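Local coordinates for protein tumor necrosis factor receptor superfamily member 16 (Rattus norvegicus, PDB 1SG1) that probably binds nerve growth factor and related neurotrophins as a cell-surface receptor, through cysteine-rich repeats outside the cell, at residues Glu2-Thr6 against Gly7-His11; Glu37-Asp41 against Asn42-Ser46; Glu119-Pro122 against Glu123-Ser127. All coordinates share one frame; numbering follows the deposited sequence.

Interaction 1 (Glu2-Thr6 against Gly7-His11); sequences ETCST and GLYTH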
loop_
_atom_site.group_PDB
_atom_site.type_symbol
_atom_site.label_atom_id
_atom_site.label_comp_id
_atom_site.label_asym_id
_atom_site.label_seq_id
_atom_site.Cartn_x
_atom_site.Cartn_y
_atom_site.Cartn_z
ATOM N N GLU C 2 -32.967 -2.467 -32.879
ATOM C CA GLU C 2 -33.124 -1.851 -31.534
ATOM C C GLU C 2 -33.149 -2.935 -30.457
ATOM O O GLU C 2 -34.207 -3.393 -30.029
ATOM C CB GLU C 2 -34.407 -1.002 -31.497
ATOM C CG GLU C 2 -35.750 -1.748 -31.350
ATOM C CD GLU C 2 -35.916 -2.943 -32.284
ATOM O OE1 GLU C 2 -35.888 -4.092 -31.790
ATOM O OE2 GLU C 2 -36.079 -2.734 -33.506
ATOM N N THR C 3 -31.963 -3.346 -30.022
ATOM C CA THR C 3 -31.850 -4.381 -29.002
ATOM C C THR C 3 -31.909 -3.850 -27.581
ATOM O O THR C 3 -31.260 -2.871 -27.234
ATOM C CB THR C 3 -30.550 -5.196 -29.168
ATOM O OG1 THR C 3 -30.589 -5.896 -30.417
ATOM C CG2 THR C 3 -30.395 -6.207 -28.031
ATOM N N CYS C 4 -32.704 -4.532 -26.765
ATOM C CA CYS C 4 -32.885 -4.183 -25.370
ATOM C C CYS C 4 -31.723 -4.706 -24.548
ATOM O O CYS C 4 -31.802 -5.799 -23.997
ATOM C CB CYS C 4 -34.185 -4.787 -24.840
ATOM S SG CYS C 4 -34.540 -4.307 -23.130
ATOM N N SER C 5 -30.653 -3.923 -24.458
ATOM C CA SER C 5 -29.470 -4.324 -23.702
ATOM C C SER C 5 -29.762 -4.596 -22.231
ATOM O O SER C 5 -28.853 -4.862 -21.463
ATOM C CB SER C 5 -28.386 -3.249 -23.806
ATOM O OG SER C 5 -28.769 -2.074 -23.117
ATOM N N THR C 6 -31.033 -4.545 -21.851
ATOM C CA THR C 6 -31.445 -4.768 -20.471
ATOM C C THR C 6 -32.302 -6.006 -20.253
ATOM O O THR C 6 -32.293 -6.584 -19.175
ATOM C CB THR C 6 -32.242 -3.573 -19.956
ATOM O OG1 THR C 6 -31.442 -2.393 -20.072
ATOM C CG2 THR C 6 -32.652 -3.783 -18.505
ATOM N N GLY C 7 -33.055 -6.401 -21.276
ATOM C CA GLY C 7 -33.915 -7.559 -21.143
ATOM C C GLY C 7 -35.060 -7.288 -20.184
ATOM O O GLY C 7 -35.715 -8.205 -19.701
ATOM N N LEU C 8 -35.290 -6.007 -19.907
ATOM C CA LEU C 8 -36.352 -5.568 -19.001
ATOM C C LEU C 8 -37.200 -4.502 -19.665
ATOM O O LEU C 8 -36.693 -3.586 -20.306
ATOM C CB LEU C 8 -35.766 -5.038 -17.693
ATOM C CG LEU C 8 -35.434 -6.146 -16.692
ATOM C CD1 LEU C 8 -34.649 -5.580 -15.512
ATOM C CD2 LEU C 8 -36.735 -6.805 -16.230
ATOM N N TYR C 9 -38.508 -4.628 -19.506
ATOM C CA TYR C 9 -39.414 -3.696 -20.150
ATOM C C TYR C 9 -40.339 -2.972 -19.217
ATOM O O TYR C 9 -40.727 -3.481 -18.167
ATOM C CB TYR C 9 -40.216 -4.446 -21.206
ATOM C CG TYR C 9 -39.322 -5.061 -22.246
ATOM C CD1 TYR C 9 -38.887 -4.318 -23.345
ATOM C CD2 TYR C 9 -38.853 -6.367 -22.101
ATOM C CE1 TYR C 9 -38.007 -4.863 -24.273
ATOM C CE2 TYR C 9 -37.977 -6.920 -23.018
ATOM C CZ TYR C 9 -37.557 -6.166 -24.100
ATOM O OH TYR C 9 -36.698 -6.712 -25.014
ATOM N N THR C 10 -40.675 -1.755 -19.603
ATOM C CA THR C 10 -41.585 -0.970 -18.802
ATOM C C THR C 10 -42.973 -1.448 -19.185
ATOM O O THR C 10 -43.122 -2.197 -20.148
ATOM C CB THR C 10 -41.456 0.514 -19.107
ATOM O OG1 THR C 10 -42.194 1.250 -18.122
ATOM C CG2 THR C 10 -41.993 0.822 -20.506
ATOM N N HIS C 11 -43.985 -1.021 -18.441
ATOM C CA HIS C 11 -45.351 -1.443 -18.725
ATOM C C HIS C 11 -45.850 -1.203 -20.151
ATOM O O HIS C 11 -46.924 -1.677 -20.507
ATOM C CB HIS C 11 -46.321 -0.797 -17.735
ATOM C CG HIS C 11 -46.337 -1.455 -16.392
ATOM N ND1 HIS C 11 -47.204 -1.082 -15.391
ATOM C CD2 HIS C 11 -45.578 -2.455 -15.881
ATOM C CE1 HIS C 11 -46.981 -1.823 -14.318
ATOM N NE2 HIS C 11 -45.998 -2.661 -14.591
#

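Interaction 2 (Glu37-Asp41 against Asn42-Ser46); sequences EPCLD and NVTFS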
loop_
_atom_site.group_PDB
_atom_site.type_symbol
_atom_site.label_atom_id
_atom_site.label_comp_id
_atom_site.label_asym_id
_atom_site.label_seq_id
_atom_site.Cartn_x
_atom_site.Cartn_y
_atom_site.Cartn_z
ATOM N N GLU C 37 -29.872 6.532 -8.683
ATOM C CA GLU C 37 -29.228 7.583 -7.912
ATOM C C GLU C 37 -27.815 7.102 -7.573
ATOM O O GLU C 37 -27.588 5.914 -7.375
ATOM C CB GLU C 37 -30.011 7.907 -6.636
ATOM C CG GLU C 37 -29.806 6.930 -5.493
ATOM C CD GLU C 37 -30.473 7.390 -4.203
ATOM O OE1 GLU C 37 -31.711 7.253 -4.079
ATOM O OE2 GLU C 37 -29.753 7.898 -3.315
ATOM N N PRO C 38 -26.840 8.027 -7.547
ATOM C CA PRO C 38 -25.450 7.690 -7.231
ATOM C C PRO C 38 -25.263 7.056 -5.850
ATOM O O PRO C 38 -25.990 7.368 -4.915
ATOM C CB PRO C 38 -24.746 9.039 -7.343
ATOM C CG PRO C 38 -25.485 9.699 -8.447
ATOM C CD PRO C 38 -26.927 9.400 -8.080
ATOM N N CYS C 39 -24.284 6.162 -5.738
ATOM C CA CYS C 39 -23.969 5.516 -4.469
ATOM C C CYS C 39 -23.131 6.448 -3.588
ATOM O O CYS C 39 -22.525 7.393 -4.076
ATOM C CB CYS C 39 -23.182 4.234 -4.705
ATOM S SG CYS C 39 -23.974 3.063 -5.837
ATOM N N LEU C 40 -23.089 6.158 -2.292
ATOM C CA LEU C 40 -22.338 6.978 -1.334
ATOM C C LEU C 40 -20.926 6.460 -1.008
ATOM O O LEU C 40 -20.775 5.371 -0.454
ATOM C CB LEU C 40 -23.120 7.087 -0.026
ATOM C CG LEU C 40 -22.989 8.394 0.759
ATOM C CD1 LEU C 40 -23.885 9.453 0.125
ATOM C CD2 LEU C 40 -23.407 8.168 2.211
ATOM N N ASP C 41 -19.910 7.262 -1.337
ATOM C CA ASP C 41 -18.516 6.916 -1.062
ATOM C C ASP C 41 -18.390 6.500 0.391
ATOM O O ASP C 41 -18.875 7.176 1.272
ATOM C CB ASP C 41 -17.615 8.111 -1.342
ATOM C CG ASP C 41 -16.153 7.812 -1.099
ATOM O OD1 ASP C 41 -15.718 7.886 0.066
ATOM O OD2 ASP C 41 -15.441 7.497 -2.075
ATOM N N ASN C 42 -17.746 5.366 0.608
ATOM C CA ASN C 42 -17.548 4.772 1.916
ATOM C C ASN C 42 -18.803 4.113 2.468
ATOM O O ASN C 42 -18.741 3.414 3.460
ATOM C CB ASN C 42 -17.022 5.800 2.911
ATOM C CG ASN C 42 -16.486 5.162 4.173
ATOM O OD1 ASN C 42 -15.828 4.127 4.123
ATOM N ND2 ASN C 42 -16.751 5.788 5.311
ATOM N N VAL C 43 -19.939 4.305 1.818
ATOM C CA VAL C 43 -21.162 3.687 2.288
ATOM C C VAL C 43 -21.767 2.656 1.335
ATOM O O VAL C 43 -22.174 1.568 1.748
ATOM C CB VAL C 43 -22.215 4.751 2.581
ATOM C CG1 VAL C 43 -23.501 4.093 3.041
ATOM C CG2 VAL C 43 -21.694 5.697 3.656
ATOM N N THR C 44 -21.818 3.001 0.056
ATOM C CA THR C 44 -22.420 2.132 -0.952
ATOM C C THR C 44 -21.700 2.217 -2.281
ATOM O O THR C 44 -21.168 3.262 -2.670
ATOM C CB THR C 44 -23.910 2.507 -1.222
ATOM O OG1 THR C 44 -23.988 3.869 -1.670
ATOM C CG2 THR C 44 -24.771 2.321 0.045
ATOM N N PHE C 45 -21.732 1.112 -3.006
ATOM C CA PHE C 45 -21.072 1.040 -4.297
ATOM C C PHE C 45 -21.937 0.253 -5.279
ATOM O O PHE C 45 -22.841 -0.492 -4.889
ATOM C CB PHE C 45 -19.723 0.329 -4.126
ATOM C CG PHE C 45 -19.864 -1.118 -3.790
ATOM C CD1 PHE C 45 -19.697 -2.096 -4.768
ATOM C CD2 PHE C 45 -20.272 -1.507 -2.517
ATOM C CE1 PHE C 45 -19.944 -3.438 -4.470
ATOM C CE2 PHE C 45 -20.518 -2.833 -2.217
ATOM C CZ PHE C 45 -20.358 -3.799 -3.189
ATOM N N SER C 46 -21.629 0.422 -6.556
ATOM C CA SER C 46 -22.301 -0.278 -7.630
ATOM C C SER C 46 -21.244 -0.520 -8.674
ATOM O O SER C 46 -20.892 0.387 -9.411
ATOM C CB SER C 46 -23.423 0.565 -8.244
ATOM O OG SER C 46 -24.032 -0.112 -9.346
#

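Interaction 3 (Glu119-Pro122 against Glu123-Ser127); sequences EECP and EGTYS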
loop_
_atom_site.group_PDB
_atom_site.type_symbol
_atom_site.label_atom_id
_atom_site.label_comp_id
_atom_site.label_asym_id
_atom_site.label_seq_id
_atom_site.Cartn_x
_atom_site.Cartn_y
_atom_site.Cartn_z
ATOM N N GLU C 119 12.595 -21.357 9.712
ATOM C CA GLU C 119 13.762 -22.166 9.393
ATOM C C GLU C 119 14.700 -22.289 10.589
ATOM O O GLU C 119 14.944 -21.322 11.305
ATOM C CB GLU C 119 14.485 -21.493 8.238
ATOM C CG GLU C 119 15.802 -22.057 7.819
ATOM C CD GLU C 119 16.395 -21.240 6.689
ATOM O OE1 GLU C 119 16.703 -20.043 6.900
ATOM O OE2 GLU C 119 16.534 -21.788 5.580
ATOM N N GLU C 120 15.203 -23.497 10.811
ATOM C CA GLU C 120 16.151 -23.751 11.879
ATOM C C GLU C 120 17.389 -23.179 11.200
ATOM O O GLU C 120 17.678 -23.535 10.051
ATOM C CB GLU C 120 16.299 -25.257 12.080
ATOM C CG GLU C 120 16.642 -25.701 13.485
ATOM C CD GLU C 120 15.531 -25.414 14.482
ATOM O OE1 GLU C 120 14.344 -25.507 14.096
ATOM O OE2 GLU C 120 15.848 -25.112 15.656
ATOM N N CYS C 121 18.083 -22.269 11.888
ATOM C CA CYS C 121 19.265 -21.609 11.348
ATOM C C CYS C 121 20.333 -22.584 10.880
ATOM O O CYS C 121 20.747 -23.494 11.604
ATOM C CB CYS C 121 19.838 -20.626 12.376
ATOM S SG CYS C 121 18.780 -19.168 12.687
ATOM N N PRO C 122 20.790 -22.416 9.637
ATOM C CA PRO C 122 21.815 -23.317 9.119
ATOM C C PRO C 122 23.199 -23.060 9.701
ATOM O O PRO C 122 23.408 -22.127 10.486
ATOM C CB PRO C 122 21.754 -23.075 7.614
ATOM C CG PRO C 122 21.417 -21.641 7.534
ATOM C CD PRO C 122 20.350 -21.468 8.601
ATOM N N GLU C 123 24.136 -23.913 9.311
ATOM C CA GLU C 123 25.512 -23.823 9.758
ATOM C C GLU C 123 26.017 -22.436 9.427
ATOM O O GLU C 123 25.885 -21.994 8.307
ATOM C CB GLU C 123 26.368 -24.861 9.024
ATOM C CG GLU C 123 27.172 -25.791 9.933
ATOM C CD GLU C 123 26.642 -27.229 9.931
ATOM O OE1 GLU C 123 26.708 -27.892 8.863
ATOM O OE2 GLU C 123 26.163 -27.689 10.998
ATOM N N GLY C 124 26.577 -21.751 10.412
ATOM C CA GLY C 124 27.114 -20.429 10.172
ATOM C C GLY C 124 26.223 -19.231 10.421
ATOM O O GLY C 124 26.657 -18.104 10.193
ATOM N N THR C 125 24.992 -19.456 10.870
ATOM C CA THR C 125 24.070 -18.349 11.134
ATOM C C THR C 125 23.348 -18.506 12.457
ATOM O O THR C 125 23.367 -19.570 13.070
ATOM C CB THR C 125 22.996 -18.176 10.013
ATOM O OG1 THR C 125 22.041 -19.247 10.072
ATOM C CG2 THR C 125 23.663 -18.142 8.641
ATOM N N TYR C 126 22.699 -17.439 12.891
ATOM C CA TYR C 126 22.001 -17.473 14.154
ATOM C C TYR C 126 20.785 -16.584 14.090
ATOM O O TYR C 126 20.580 -15.848 13.123
ATOM C CB TYR C 126 22.905 -16.946 15.266
ATOM C CG TYR C 126 23.105 -15.447 15.183
ATOM C CD1 TYR C 126 23.842 -14.877 14.139
ATOM C CD2 TYR C 126 22.507 -14.591 16.110
ATOM C CE1 TYR C 126 23.975 -13.498 14.018
ATOM C CE2 TYR C 126 22.633 -13.210 16.001
ATOM C CZ TYR C 126 23.368 -12.671 14.953
ATOM O OH TYR C 126 23.515 -11.302 14.852
ATOM N N SER C 127 19.982 -16.663 15.140
ATOM C CA SER C 127 18.802 -15.845 15.274
ATOM C C SER C 127 18.753 -15.524 16.735
ATOM O O SER C 127 18.615 -16.398 17.570
ATOM C CB SER C 127 17.524 -16.580 14.858
ATOM O OG SER C 127 16.395 -15.725 15.012
#

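Interaction 1 (Glu2-Thr6 against Gly7-His11)
C4 and Y9 bring a sulfur and a phenol ring together five residues apart. With C4 SG placed opposite the backbone N about CA-CB (chi1 -176°), the sulfur reaches the ring and lies 4.1 Å from the Y9 centroid, on a line 32° off the ring normal. The approach is therefore oblique. The phenol-oxygen end of the ring takes most of the contact: C4 CB sits 3.2 Å from Y9 OH, and C4 SG comes within 3.7 Å of Y9 CZ.

What carries the chain from one group to the other is a type I beta turn from C4 to G7. Its closing bond runs from G7 N to C4 O at 3.1 Å, and the N-H arrives from above the carbonyl plane. G7 leaves the turn with a positive phi, in the left-handed region. Overlapping the start of this turn, C4 is also the centre of an inverse gamma turn, whose S5 N to T3 O bond is weak. This tight folding belongs to the amino-terminal loop ahead of strand 23-27, and the disulfide from C4 to C15 ties it to the chain that follows.

A second pair joins T6, the third residue of the beta turn, to L8 just past its end. The two side chains cross at about a right angle, and the methyl T6 CG2 comes within 3.5 Å of L8 CB. With its methyl given to L8, T6 turns its hydroxyl to other company: OG1 is hydrogen-bonded to C16 O, the residue next to the disulfide partner. L8 also pairs with C16 through the backbone. L8 O, for its part, lies 3.6 Å from C4 SG.

Interaction 2 (Glu37-Asp41 against Asn42-Ser46)
T44 folds back on L40 at the start of a TNF-receptor cysteine-rich repeat, in the turn that leads from strand 35-38 into strand 44-45. Backbone angles at D41 and N42 fit a type II turn, N42 having a positive phi of 75°.

Three hydrogen bonds hold the loop. L40 O takes two of them: T44 N approaches in the carbonyl plane at 2.6 Å and nearly straight (171°), while V43 N, also 2.6 Å from L40 O, is tilted from it. In the other direction L40 N donates to T44 OG1 over a short 2.5 Å. The hydroxyl sits between the backbone N and the carbonyl carbon of T44 (chi1 59°), which turns it back on the L40 amide. A valine in place of T44 would probably leave L40 N without this acceptor and the loop less firmly closed.

The apolar contact is on the surface: L40 and V43 lie side by side, pointing the same way, with L40 CD2 3.3 Å from V43 CG2.

The polar ends of D41 and N42 turn to other protein chains. D41 OD1 is hydrogen-bonded to the backbone of one and N42 OD1 to an aromatic side chain of that same chain, while D41 OD2 forms a salt bridge with a basic side chain of a second; the two are probably the protomers of a bound neurotrophin.

The half-cystine C39, disulfide-bonded to C55, brings SG to 3.5 Å from S46 CB, while S46 OG bonds to E23 O.

Interaction 3 (Glu119-Pro122 against Glu123-Ser127)
This is a local turn contact, a type II beta turn from P122 to T125 at the opening of a cysteine-rich repeat, where the chain passes from the weakly bonded strand end at 119-120 to strand 125-126. P122 O receives two donors from one residue: T125 N at 3.1 Å, with an N-H...O angle of 150°, and T125 OG1 at 3.2 Å. Both reach it from the same face of its carbonyl plane, tilted out by similar amounts. G124, at a phi of 93°, takes the third position of the turn, where a side chain would be jammed against the preceding carbonyl oxygen.

T125 OG1 stands between its own backbone N and carbonyl carbon (chi1 72°), a rotation that also brings it to within 3.2 Å of P122 CD. The same oxygen lies 3.5 Å from C121 CB, and C121 SG comes within 3.6 Å of S127 CB. Basic side chains of another protein chain pack on P122 and T125.

Around the turn, C121 is disulfide-bonded to C136, strand 125-126 pairs antiparallel with 137-138, strand 117-120 pairs with 104-108, and S127 OG bonds to S104 O.

How the interactions relate
All three are local turns placed in series along an elongated chain. Interaction 1 lies in a loop at the amino-terminal end and is a surface contact; interactions 2 and 3 are partly buried and each link the end of one two-stranded sheet to the start of the next. Their centres are about 52 Å apart, in different repeats and on opposite sides of the chain's centre, yet both set a half-cystine sulfur beside a serine CB and employ a threonine hydroxyl. The hydroxyl differs in role: acceptor in interaction 2, donor in interaction 3. Interaction 1 sets its half-cystine sulfur against an aromatic ring instead of a serine, and no other protein chain of the assembly touches it.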